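Local coordinates for protein pyridoxal kinase (Entamoeba histolytica, PDB 4S1H) that binds ADP and magnesium and, as a pyridoxal kinase, probably transfers a phosphate from ATP to pyridoxal to give pyridoxal 5'-phosphate, at residues A[24-28]-A[29-33]; A[222-225]-A[226-230]; A[181-185]-A[186-190]; A[236-239]-A[240-244]. All coordinates share one frame; numbering follows the deposited sequence.

Interaction 1 (A[24-28]-A[29-33])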
loop_
_atom_site.group_PDB
_atom_site.type_symbol
_atom_site.label_atom_id
_atom_site.label_comp_id
_atom_site.label_asym_id
_atom_site.label_seq_id
_atom_site.Cartn_x
_atom_site.Cartn_y
_atom_site.Cartn_z
ATOM N N ILE A 24 -2.078 -0.409 5.147
ATOM C CA ILE A 24 -2.315 -1.557 5.985
ATOM C C ILE A 24 -3.510 -1.292 6.904
ATOM O O ILE A 24 -4.390 -2.140 7.055
ATOM C CB ILE A 24 -1.071 -1.907 6.828
ATOM C CG1 ILE A 24 0.043 -2.411 5.910
ATOM C CG2 ILE A 24 -1.399 -2.961 7.892
ATOM C CD1 ILE A 24 1.418 -2.362 6.556
ATOM N N ILE A 25 -3.525 -0.115 7.528
ATOM C CA ILE A 25 -4.536 0.183 8.538
ATOM C C ILE A 25 -5.911 0.433 7.887
ATOM O O ILE A 25 -6.907 -0.184 8.273
ATOM C CB ILE A 25 -4.099 1.333 9.467
ATOM C CG1 ILE A 25 -2.835 0.888 10.192
ATOM C CG2 ILE A 25 -5.230 1.680 10.421
ATOM C CD1 ILE A 25 -2.012 2.015 10.794
ATOM N N LEU A 26 -5.963 1.347 6.934
ATOM C CA LEU A 26 -7.231 1.671 6.249
ATOM C C LEU A 26 -7.778 0.465 5.486
ATOM O O LEU A 26 -8.994 0.217 5.524
ATOM C CB LEU A 26 -7.075 2.884 5.340
ATOM C CG LEU A 26 -6.871 4.219 6.055
ATOM C CD1 LEU A 26 -6.367 5.312 5.129
ATOM C CD2 LEU A 26 -8.136 4.683 6.766
ATOM N N ASP A 27 -6.910 -0.311 4.857
ATOM C CA ASP A 27 -7.377 -1.585 4.238
ATOM C C ASP A 27 -8.018 -2.522 5.302
ATOM O O ASP A 27 -9.103 -3.082 5.082
ATOM C CB ASP A 27 -6.258 -2.357 3.471
ATOM C CG ASP A 27 -5.703 -1.606 2.212
ATOM O OD1 ASP A 27 -6.274 -0.585 1.745
ATOM O OD2 ASP A 27 -4.632 -2.045 1.684
ATOM N N SER A 28 -7.390 -2.673 6.469
ATOM C CA SER A 28 -7.907 -3.563 7.498
ATOM C C SER A 28 -9.251 -3.084 8.087
ATOM O O SER A 28 -10.059 -3.884 8.515
ATOM C CB SER A 28 -6.877 -3.810 8.617
ATOM O OG SER A 28 -7.357 -3.361 9.873
ATOM N N PHE A 29 -9.483 -1.774 8.054
ATOM C CA PHE A 29 -10.769 -1.192 8.478
ATOM C C PHE A 29 -11.776 -1.138 7.326
ATOM O O PHE A 29 -12.885 -0.695 7.530
ATOM C CB PHE A 29 -10.583 0.243 9.054
ATOM C CG PHE A 29 -10.220 0.310 10.526
ATOM C CD1 PHE A 29 -8.915 0.180 10.948
ATOM C CD2 PHE A 29 -11.205 0.572 11.502
ATOM C CE1 PHE A 29 -8.586 0.251 12.287
ATOM C CE2 PHE A 29 -10.880 0.651 12.853
ATOM C CZ PHE A 29 -9.562 0.488 13.250
ATOM N N GLN A 30 -11.360 -1.552 6.122
ATOM C CA GLN A 30 -12.179 -1.548 4.927
ATOM C C GLN A 30 -12.733 -0.154 4.603
ATOM O O GLN A 30 -13.882 0.001 4.192
ATOM C CB GLN A 30 -13.269 -2.604 5.020
ATOM C CG GLN A 30 -12.686 -4.015 5.149
ATOM C CD GLN A 30 -13.730 -4.980 5.573
ATOM O OE1 GLN A 30 -14.017 -5.083 6.753
ATOM N NE2 GLN A 30 -14.329 -5.682 4.617
ATOM N N ILE A 31 -11.848 0.814 4.697
ATOM C CA ILE A 31 -12.129 2.220 4.364
ATOM C C ILE A 31 -11.458 2.470 2.997
ATOM O O ILE A 31 -10.229 2.441 2.871
ATOM C CB ILE A 31 -11.631 3.172 5.463
ATOM C CG1 ILE A 31 -12.363 2.914 6.815
ATOM C CG2 ILE A 31 -11.819 4.606 4.990
ATOM C CD1 ILE A 31 -11.746 3.598 8.020
ATOM N N GLN A 32 -12.281 2.620 1.961
ATOM C CA GLN A 32 -11.750 2.784 0.615
ATOM C C GLN A 32 -11.033 4.132 0.525
ATOM O O GLN A 32 -11.621 5.181 0.830
ATOM C CB GLN A 32 -12.848 2.697 -0.419
ATOM C CG GLN A 32 -12.268 2.736 -1.819
ATOM C CD GLN A 32 -13.262 2.399 -2.902
ATOM O OE1 GLN A 32 -14.014 1.434 -2.783
ATOM N NE2 GLN A 32 -13.261 3.181 -3.978
ATOM N N SER A 33 -9.761 4.093 0.121
ATOM C CA SER A 33 -8.877 5.268 0.178
ATOM C C SER A 33 -7.993 5.394 -1.061
ATOM O O SER A 33 -7.691 4.389 -1.714
ATOM C CB SER A 33 -7.999 5.171 1.412
ATOM O OG SER A 33 -8.809 5.007 2.570
HETATM O O HOH W 1 -7.795 1.473 1.755
#

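Interaction 2 (A[222-225]-A[226-230])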
loop_
_atom_site.group_PDB
_atom_site.type_symbol
_atom_site.label_atom_id
_atom_site.label_comp_id
_atom_site.label_asym_id
_atom_site.label_seq_id
_atom_site.Cartn_x
_atom_site.Cartn_y
_atom_site.Cartn_z
ATOM N N TYR A 222 -3.261 6.808 11.522
ATOM C CA TYR A 222 -4.265 6.057 10.730
ATOM C C TYR A 222 -5.245 5.248 11.574
ATOM O O TYR A 222 -6.404 5.130 11.208
ATOM C CB TYR A 222 -3.598 5.192 9.658
ATOM C CG TYR A 222 -2.965 6.074 8.616
ATOM C CD1 TYR A 222 -3.752 6.760 7.671
ATOM C CD2 TYR A 222 -1.602 6.254 8.578
ATOM C CE1 TYR A 222 -3.164 7.607 6.724
ATOM C CE2 TYR A 222 -1.015 7.099 7.640
ATOM C CZ TYR A 222 -1.802 7.768 6.734
ATOM O OH TYR A 222 -1.242 8.598 5.800
ATOM N N ILE A 223 -4.825 4.783 12.746
ATOM C CA ILE A 223 -5.787 4.100 13.632
ATOM C C ILE A 223 -6.785 5.139 14.182
ATOM O O ILE A 223 -7.997 4.910 14.161
ATOM C CB ILE A 223 -5.120 3.319 14.778
ATOM C CG1 ILE A 223 -4.202 2.211 14.210
ATOM C CG2 ILE A 223 -6.195 2.668 15.649
ATOM C CD1 ILE A 223 -3.303 1.537 15.234
ATOM N N LEU A 224 -6.256 6.250 14.682
ATOM C CA LEU A 224 -7.115 7.363 15.154
ATOM C C LEU A 224 -8.133 7.810 14.102
ATOM O O LEU A 224 -9.339 7.839 14.350
ATOM C CB LEU A 224 -6.230 8.548 15.542
ATOM C CG LEU A 224 -6.949 9.859 15.844
ATOM C CD1 LEU A 224 -7.880 9.671 17.021
ATOM C CD2 LEU A 224 -5.906 10.931 16.086
ATOM N N LEU A 225 -7.653 8.066 12.878
ATOM C CA LEU A 225 -8.541 8.473 11.772
ATOM C C LEU A 225 -9.582 7.429 11.448
ATOM O O LEU A 225 -10.740 7.768 11.231
ATOM C CB LEU A 225 -7.734 8.732 10.502
ATOM C CG LEU A 225 -8.563 9.197 9.310
ATOM C CD1 LEU A 225 -9.001 10.642 9.494
ATOM C CD2 LEU A 225 -7.776 8.984 8.030
ATOM N N SER A 226 -9.184 6.147 11.406
ATOM C CA SER A 226 -10.143 5.076 11.118
ATOM C C SER A 226 -11.302 5.116 12.132
ATOM O O SER A 226 -12.447 5.027 11.748
ATOM C CB SER A 226 -9.481 3.708 11.115
ATOM O OG SER A 226 -8.498 3.664 10.097
ATOM N N TRP A 227 -11.003 5.278 13.428
ATOM C CA TRP A 227 -12.072 5.314 14.425
ATOM C C TRP A 227 -12.927 6.593 14.330
ATOM O O TRP A 227 -14.128 6.521 14.470
ATOM C CB TRP A 227 -11.524 5.161 15.838
ATOM C CG TRP A 227 -11.093 3.786 16.176
ATOM C CD1 TRP A 227 -9.891 3.424 16.661
ATOM C CD2 TRP A 227 -11.872 2.573 16.067
ATOM N NE1 TRP A 227 -9.857 2.065 16.867
ATOM C CE2 TRP A 227 -11.057 1.520 16.495
ATOM C CE3 TRP A 227 -13.187 2.281 15.652
ATOM C CZ2 TRP A 227 -11.482 0.182 16.500
ATOM C CZ3 TRP A 227 -13.609 0.945 15.635
ATOM C CH2 TRP A 227 -12.762 -0.087 16.066
ATOM N N ILE A 228 -12.307 7.714 14.003
ATOM C CA ILE A 228 -13.077 8.919 13.691
ATOM C C ILE A 228 -14.040 8.681 12.528
ATOM O O ILE A 228 -15.219 9.043 12.594
ATOM C CB ILE A 228 -12.165 10.101 13.387
ATOM C CG1 ILE A 228 -11.415 10.555 14.653
ATOM C CG2 ILE A 228 -12.964 11.265 12.829
ATOM C CD1 ILE A 228 -10.265 11.478 14.388
ATOM N N ILE A 229 -13.519 8.075 11.479
ATOM C CA ILE A 229 -14.350 7.717 10.341
ATOM C C ILE A 229 -15.525 6.828 10.734
ATOM O O ILE A 229 -16.659 7.013 10.232
ATOM C CB ILE A 229 -13.505 7.101 9.177
ATOM C CG1 ILE A 229 -12.628 8.189 8.565
ATOM C CG2 ILE A 229 -14.399 6.461 8.116
ATOM C CD1 ILE A 229 -11.553 7.706 7.611
ATOM N N LYS A 230 -15.271 5.839 11.585
ATOM C CA LYS A 230 -16.323 4.930 12.066
ATOM C C LYS A 230 -17.329 5.593 13.041
ATOM O O LYS A 230 -18.282 4.935 13.472
ATOM C CB LYS A 230 -15.703 3.673 12.695
ATOM C CG LYS A 230 -14.863 2.796 11.749
ATOM C CD LYS A 230 -15.679 2.137 10.671
ATOM C CE LYS A 230 -14.764 1.420 9.689
ATOM N NZ LYS A 230 -15.560 0.813 8.590
#

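Interaction 3 (A[181-185]-A[186-190]). With ADP (adenosine-5'-diphosphate), chain C.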
loop_
_atom_site.group_PDB
_atom_site.type_symbol
_atom_site.label_atom_id
_atom_site.label_comp_id
_atom_site.label_asym_id
_atom_site.label_seq_id
_atom_site.Cartn_x
_atom_site.Cartn_y
_atom_site.Cartn_z
ATOM N N ILE A 181 5.228 13.834 24.635
ATOM C CA ILE A 181 5.991 14.782 25.428
ATOM C C ILE A 181 6.691 13.943 26.490
ATOM O O ILE A 181 6.037 13.250 27.259
ATOM C CB ILE A 181 5.093 15.826 26.117
ATOM C CG1 ILE A 181 4.251 16.593 25.100
ATOM C CG2 ILE A 181 5.950 16.772 26.966
ATOM C CD1 ILE A 181 3.028 17.273 25.694
ATOM N N LYS A 182 8.018 14.031 26.548
ATOM C CA LYS A 182 8.822 13.306 27.560
ATOM C C LYS A 182 8.553 13.824 28.969
ATOM O O LYS A 182 8.617 15.020 29.208
ATOM C CB LYS A 182 10.332 13.441 27.271
ATOM C CG LYS A 182 10.783 13.003 25.880
ATOM C CD LYS A 182 12.283 13.205 25.732
ATOM C CE LYS A 182 12.810 12.931 24.349
ATOM N NZ LYS A 182 12.254 13.803 23.285
ATOM N N GLU A 183 8.201 12.919 29.878
ATOM C CA GLU A 183 8.046 13.237 31.298
ATOM C C GLU A 183 8.561 12.034 32.111
ATOM O O GLU A 183 7.843 11.054 32.319
ATOM C CB GLU A 183 6.581 13.581 31.629
ATOM C CG GLU A 183 6.416 14.677 32.683
ATOM C CD GLU A 183 6.504 16.092 32.093
ATOM O OE1 GLU A 183 7.567 16.462 31.541
ATOM O OE2 GLU A 183 5.508 16.852 32.181
ATOM N N GLY A 184 9.822 12.110 32.544
ATOM C CA GLY A 184 10.492 10.989 33.225
ATOM C C GLY A 184 10.661 9.771 32.322
ATOM O O GLY A 184 11.284 9.873 31.271
ATOM N N ASN A 185 10.098 8.627 32.730
ATOM C CA ASN A 185 10.035 7.413 31.889
ATOM C C ASN A 185 8.636 7.167 31.332
ATOM O O ASN A 185 8.285 6.030 30.970
ATOM C CB ASN A 185 10.487 6.182 32.668
ATOM C CG ASN A 185 11.905 6.303 33.189
ATOM O OD1 ASN A 185 12.690 7.135 32.722
ATOM N ND2 ASN A 185 12.250 5.455 34.152
ATOM N N ASP A 186 7.837 8.234 31.294
ATOM C CA ASP A 186 6.569 8.222 30.619
ATOM C C ASP A 186 6.629 9.137 29.419
ATOM O O ASP A 186 7.505 9.990 29.277
ATOM C CB ASP A 186 5.438 8.675 31.548
ATOM C CG ASP A 186 5.318 7.797 32.779
ATOM O OD1 ASP A 186 5.117 6.568 32.614
ATOM O OD2 ASP A 186 5.436 8.337 33.903
ATOM N N ILE A 187 5.655 8.910 28.561
ATOM C CA ILE A 187 5.320 9.750 27.446
ATOM C C ILE A 187 3.961 10.331 27.808
ATOM O O ILE A 187 3.012 9.574 28.071
ATOM C CB ILE A 187 5.218 8.855 26.173
ATOM C CG1 ILE A 187 6.619 8.340 25.788
ATOM C CG2 ILE A 187 4.559 9.591 25.008
ATOM C CD1 ILE A 187 6.586 7.267 24.709
ATOM N N ILE A 188 3.817 11.657 27.763
ATOM C CA ILE A 188 2.495 12.289 27.885
ATOM C C ILE A 188 1.983 12.720 26.534
ATOM O O ILE A 188 2.719 13.302 25.745
ATOM C CB ILE A 188 2.508 13.538 28.786
ATOM C CG1 ILE A 188 3.251 13.239 30.057
ATOM C CG2 ILE A 188 1.074 13.995 29.040
ATOM C CD1 ILE A 188 2.751 12.041 30.833
ATOM N N LEU A 189 0.725 12.372 26.259
ATOM C CA LEU A 189 -0.011 12.865 25.135
ATOM C C LEU A 189 -0.923 13.966 25.647
ATOM O O LEU A 189 -1.505 13.819 26.711
ATOM C CB LEU A 189 -0.798 11.716 24.491
ATOM C CG LEU A 189 -1.828 12.027 23.422
ATOM C CD1 LEU A 189 -1.832 10.906 22.366
ATOM C CD2 LEU A 189 -3.211 12.217 24.022
ATOM N N LEU A 190 -1.009 15.068 24.909
ATOM C CA LEU A 190 -1.884 16.188 25.229
ATOM C C LEU A 190 -2.872 16.404 24.082
ATOM O O LEU A 190 -2.473 16.396 22.893
ATOM C CB LEU A 190 -1.058 17.447 25.465
ATOM C CG LEU A 190 -1.823 18.778 25.478
ATOM C CD1 LEU A 190 -2.672 18.923 26.732
ATOM C CD2 LEU A 190 -0.816 19.902 25.342
HETATM P PB ADP C . 6.360 10.041 16.014
HETATM O O1B ADP C . 7.550 10.514 16.818
HETATM O O2B ADP C . 6.672 8.854 15.119
HETATM O O3B ADP C . 5.642 11.189 15.373
HETATM P PA ADP C . 5.410 9.437 18.687
HETATM O O1A ADP C . 4.726 10.662 19.233
HETATM O O2A ADP C . 6.825 9.156 19.071
HETATM O O3A ADP C . 5.307 9.445 17.069
HETATM O "O5'" ADP C . 4.551 8.152 19.025
HETATM C "C5'" ADP C . 3.180 8.009 18.714
HETATM C "C4'" ADP C . 2.577 7.149 19.788
HETATM O "O4'" ADP C . 3.254 5.892 19.820
HETATM C "C3'" ADP C . 2.770 7.761 21.171
HETATM O "O3'" ADP C . 1.672 8.613 21.518
HETATM C "C2'" ADP C . 2.889 6.547 22.040
HETATM O "O2'" ADP C . 1.593 6.073 22.380
HETATM C "C1'" ADP C . 3.552 5.507 21.155
HETATM N N9 ADP C . 5.017 5.372 21.333
HETATM C C8 ADP C . 6.015 5.822 20.561
HETATM N N7 ADP C . 7.228 5.463 21.051
HETATM C C5 ADP C . 6.997 4.754 22.164
HETATM C C6 ADP C . 7.825 4.054 23.175
HETATM N N6 ADP C . 9.169 4.076 23.065
HETATM N N1 ADP C . 7.180 3.435 24.187
HETATM C C2 ADP C . 5.821 3.427 24.291
HETATM N N3 ADP C . 5.012 4.036 23.400
HETATM C C4 ADP C . 5.541 4.695 22.342
#

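Interaction 4 (A[236-239]-A[240-244]). With ADP (adenosine-5'-diphosphate), chain C.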
loop_
_atom_site.group_PDB
_atom_site.type_symbol
_atom_site.label_atom_id
_atom_site.label_comp_id
_atom_site.label_asym_id
_atom_site.label_seq_id
_atom_site.Cartn_x
_atom_site.Cartn_y
_atom_site.Cartn_z
ATOM N N HIS A 236 -12.361 8.644 22.728
ATOM C CA HIS A 236 -12.368 7.186 22.645
ATOM C C HIS A 236 -11.507 6.716 21.470
ATOM O O HIS A 236 -10.806 5.698 21.612
ATOM C CB HIS A 236 -13.818 6.679 22.585
ATOM C CG HIS A 236 -14.624 7.038 23.805
ATOM N ND1 HIS A 236 -14.555 6.321 24.979
ATOM C CD2 HIS A 236 -15.454 8.079 24.052
ATOM C CE1 HIS A 236 -15.335 6.885 25.886
ATOM N NE2 HIS A 236 -15.880 7.962 25.353
ATOM N N ALA A 237 -11.520 7.447 20.339
ATOM C CA ALA A 237 -10.673 7.125 19.180
ATOM C C ALA A 237 -9.199 7.203 19.569
ATOM O O ALA A 237 -8.415 6.320 19.270
ATOM C CB ALA A 237 -10.971 8.040 17.989
ATOM N N VAL A 238 -8.843 8.252 20.307
ATOM C CA VAL A 238 -7.451 8.398 20.745
ATOM C C VAL A 238 -7.037 7.254 21.690
ATOM O O VAL A 238 -5.962 6.642 21.538
ATOM C CB VAL A 238 -7.218 9.737 21.463
ATOM C CG1 VAL A 238 -5.833 9.797 22.114
ATOM C CG2 VAL A 238 -7.378 10.903 20.499
ATOM N N ASN A 239 -7.907 6.942 22.653
ATOM C CA ASN A 239 -7.613 5.892 23.642
ATOM C C ASN A 239 -7.464 4.537 22.960
ATOM O O ASN A 239 -6.535 3.797 23.230
ATOM C CB ASN A 239 -8.707 5.870 24.708
ATOM C CG ASN A 239 -8.253 5.226 26.012
ATOM O OD1 ASN A 239 -7.395 4.328 26.036
ATOM N ND2 ASN A 239 -8.879 5.626 27.090
ATOM N N ARG A 240 -8.365 4.229 22.025
ATOM C CA ARG A 240 -8.256 2.967 21.278
ATOM C C ARG A 240 -6.970 2.907 20.473
ATOM O O ARG A 240 -6.291 1.891 20.443
ATOM C CB ARG A 240 -9.425 2.791 20.323
ATOM C CG ARG A 240 -10.736 2.522 21.011
ATOM C CD ARG A 240 -11.849 2.264 19.996
ATOM N NE ARG A 240 -13.135 2.133 20.651
ATOM C CZ ARG A 240 -14.285 1.794 20.043
ATOM N NH1 ARG A 240 -14.316 1.549 18.749
ATOM N NH2 ARG A 240 -15.400 1.690 20.759
ATOM N N ALA A 241 -6.624 4.022 19.835
ATOM C CA ALA A 241 -5.447 4.089 18.999
ATOM C C ALA A 241 -4.173 3.909 19.829
ATOM O O ALA A 241 -3.323 3.093 19.466
ATOM C CB ALA A 241 -5.414 5.373 18.186
ATOM N N ILE A 242 -4.085 4.587 20.978
ATOM C CA ILE A 242 -2.907 4.481 21.828
ATOM C C ILE A 242 -2.813 3.093 22.438
ATOM O O ILE A 242 -1.723 2.537 22.551
ATOM C CB ILE A 242 -2.942 5.566 22.938
ATOM C CG1 ILE A 242 -2.852 6.944 22.266
ATOM C CG2 ILE A 242 -1.912 5.320 24.049
ATOM C CD1 ILE A 242 -1.491 7.440 21.870
ATOM N N SER A 243 -3.959 2.512 22.769
ATOM C CA SER A 243 -4.027 1.161 23.310
ATOM C C SER A 243 -3.568 0.135 22.322
ATOM O O SER A 243 -2.750 -0.729 22.661
ATOM C CB SER A 243 -5.423 0.846 23.863
ATOM O OG SER A 243 -5.742 1.749 24.920
ATOM N N THR A 244 -4.086 0.218 21.095
ATOM C CA THR A 244 -3.686 -0.698 20.032
ATOM C C THR A 244 -2.196 -0.558 19.735
ATOM O O THR A 244 -1.490 -1.554 19.588
ATOM C CB THR A 244 -4.553 -0.467 18.797
ATOM O OG1 THR A 244 -5.908 -0.786 19.138
ATOM C CG2 THR A 244 -4.101 -1.335 17.623
HETATM P PB ADP C . 6.360 10.041 16.014
HETATM O O1B ADP C . 7.550 10.514 16.818
HETATM O O2B ADP C . 6.672 8.854 15.119
HETATM O O3B ADP C . 5.642 11.189 15.373
HETATM P PA ADP C . 5.410 9.437 18.687
HETATM O O1A ADP C . 4.726 10.662 19.233
HETATM O O2A ADP C . 6.825 9.156 19.071
HETATM O O3A ADP C . 5.307 9.445 17.069
HETATM O "O5'" ADP C . 4.551 8.152 19.025
HETATM C "C5'" ADP C . 3.180 8.009 18.714
HETATM C "C4'" ADP C . 2.577 7.149 19.788
HETATM O "O4'" ADP C . 3.254 5.892 19.820
HETATM C "C3'" ADP C . 2.770 7.761 21.171
HETATM O "O3'" ADP C . 1.672 8.613 21.518
HETATM C "C2'" ADP C . 2.889 6.547 22.040
HETATM O "O2'" ADP C . 1.593 6.073 22.380
HETATM C "C1'" ADP C . 3.552 5.507 21.155
HETATM N N9 ADP C . 5.017 5.372 21.333
HETATM C C8 ADP C . 6.015 5.822 20.561
HETATM N N7 ADP C . 7.228 5.463 21.051
HETATM C C5 ADP C . 6.997 4.754 22.164
HETATM C C6 ADP C . 7.825 4.054 23.175
HETATM N N6 ADP C . 9.169 4.076 23.065
HETATM N N1 ADP C . 7.180 3.435 24.187
HETATM C C2 ADP C . 5.821 3.427 24.291
HETATM N N3 ADP C . 5.012 4.036 23.400
HETATM C C4 ADP C . 5.541 4.695 22.342
#

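Interaction 1 (A[24-28]-A[29-33])
With chi1 of I25 at -62°, CG2 stands anti to the backbone N, while F29, at chi1 -85°, swings its ring back beside its own N; the two side chains then lie side by side and point the same way. CG2 of I25 meets F29 CD1 at 4.0 Å. The carbonyl of I25 joins in, its O lying in the ring plane at the edge, 3.4 Å from F29 CD1, and it also accepts the N-H of F29. The next residue, L26, sends CD2 to I31 CD1 (4.0 Å) and CD1 to S33 OG (3.6 Å), so the chain leaving the helix folds back over the leucine.

The backbone makes this possible by a Schellman motif. Q30 takes positive phi (57°), and the turn closes with I31 N to L26 O at 3.0 Å, nearly straight, and Q30 N to D27 O at 2.9 Å. Beyond it, the I31 carbonyl O accepts from S33 OG and from a water that also donates to D27 OD1, tying the last helical turn to the outgoing chain. The same D27 carboxylate makes a salt bridge with R20 of the second subunit.

Helix 18-28 ends at the dimer interface and hands the chain to strand 33-41. I25, L26 and F29 pack on helix 216-229, where W227 meets the F29 ring edge-to-face, and I31 and S33 rest on V5 of strand 5-9.

Interaction 2 (A[222-225]-A[226-230])
Residues 222-225 and the residues that follow them wind as consecutive turns of helix 216-229, with each N-H from S226 to I229 bonded to the carbonyl four residues back. W227 N reaches I223 O at 3.1 Å and I229 N reaches L225 O at 2.8 Å, the latter nearly straight.

The Y222 carbonyl O carries a second load. S226, with OG held beside its own N (chi1 -62°), donates its hydroxyl to Y222 O at 2.8 Å, and the backbone N of S226 comes to that oxygen from the opposite face of the carbonyl plane. A buried hydroxyl is satisfied in this way without leaving the helix.

This helix, 216-229, belongs to the ribokinase-like fold, and G217 in its first turn donates its backbone N to ADP. Much of its surface here is apolar. I223 and W227 run alongside each other, CG2 of the isoleucine lying 3.9 Å from CD1 of the indole. L225 CG meets I229 CD1 at 3.7 Å, the two side chains crossing at a slant, and L224 CG touches I228 CD1 at 4.0 Å in the same manner. L225 and I229 press on strand 78-81 through V80 and F78. I223 and L224 face helix 234-250, and Y222 reaches past N19 and I25 to hydrogen-bond T7 through its OH.

Interaction 3 (A[181-185]-A[186-190])
The peptide groups of I181 and I188 face each other across the hairpin: I181 N lies in the carbonyl plane of I188, N to O at 2.8 Å, with its N-H bent from the line to the oxygen, and I188 N returns to I181 O at 2.8 Å, almost straight. The other flat group nearby is the adenine of ADP. I187 lays its CD1 methyl over one face of that ring system, above the C4-C5 bond, 3.6 Å from ADP C5, a CH-pi kind of approach. With chi1 at -69°, CG1 of I187 sits beside its own N, and the chain runs on to place CD1 there.

The strands are joined by a type II' turn from E183 to D186, closed by D186 N to E183 O (3.0 Å) and E183 N to D186 O (3.1 Å). G184 occupies the second position of the turn with phi 64°, a conformation that suits glycine, making this a two-residue beta-hairpin. At the turn E183 and D186 form a hydrogen-bonded pair, whereas K182 and I187 form a non-hydrogen-bonded one.

On the face shared by I181, E183, D186 and I188, the side chains touch through carbons near the backbone and a branch end: E183 CB touches I188 CG1 at 3.7 Å, and I181 CD1 reaches L190 CB at 4.1 Å.

That face is covered by helix 158-170, with V158 against E183 and I188 and A161 against I181 and L190. Strand 202-207 continues the antiparallel sheet beyond strand 186-193, while L189 meets V238 and I242 of helix 234-250.

Interaction 4 (A[236-239]-A[240-244])
S243 grips the carbonyl O of N239 twice: its OG donates at 2.8 Å from above the carbonyl plane, and its backbone N donates at 2.9 Å from the opposite face. Chi1 of S243, -61°, turns OG back beside its own N and down onto that oxygen. Alongside, V238 CG1 and I242 CG1 meet at 4.1 Å, the two side chains pointing the same way. R240 lays its CG methylene 3.2 Å from H236 O, the same oxygen that accepts the R240 N-H, and then runs extended, outward and back toward the N-terminal end of the helix.

All of this is the i to i+4 pattern of an alpha-helix, 234-250, one of the helices of the ribokinase-like fold that border the nucleotide site. I242 delivers the ligand contact: its CD1 methyl sits 3.4 Å from both ADP O3' and ADP O2', against the ribose hydroxyls, and Q246, a residue that binds ADP, follows one turn later.

Farther out, the polar ends are positioned by the chain around 272-274. E272 receives R240 NE in a salt bridge and H236 ND1 in a hydrogen bond, so one carboxylate holds two successive turns. N239 ND2 donates to F274 O, and S243 OG also accepts from S273 N. The guanidinium of R240 lies against W227 of helix 216-229 as a cation-pi pair, and V238 rests on I204 of strand 202-207.

Interactions 1, 2 and 4 are largely buried; 2 and 4 lie along helices and 1 at a helix end, while interaction 3 is a hairpin whose turn is exposed and whose strands run inward. Interaction 2 lies between its neighbours: its centre is about 10 Å from those of interactions 1 and 4, and helix 216-229 touches both. Interactions 3 and 4 share the ADP, one through a methyl on the adenine and the other through a methyl at the ribose. Chemistry follows place. Interaction 1 relies on a helix-ending turn and a water beside the dimer interface, interactions 2 and 4 each use a serine doubling its bond to a carbonyl, and interaction 3 depends on cross-strand backbone bonds.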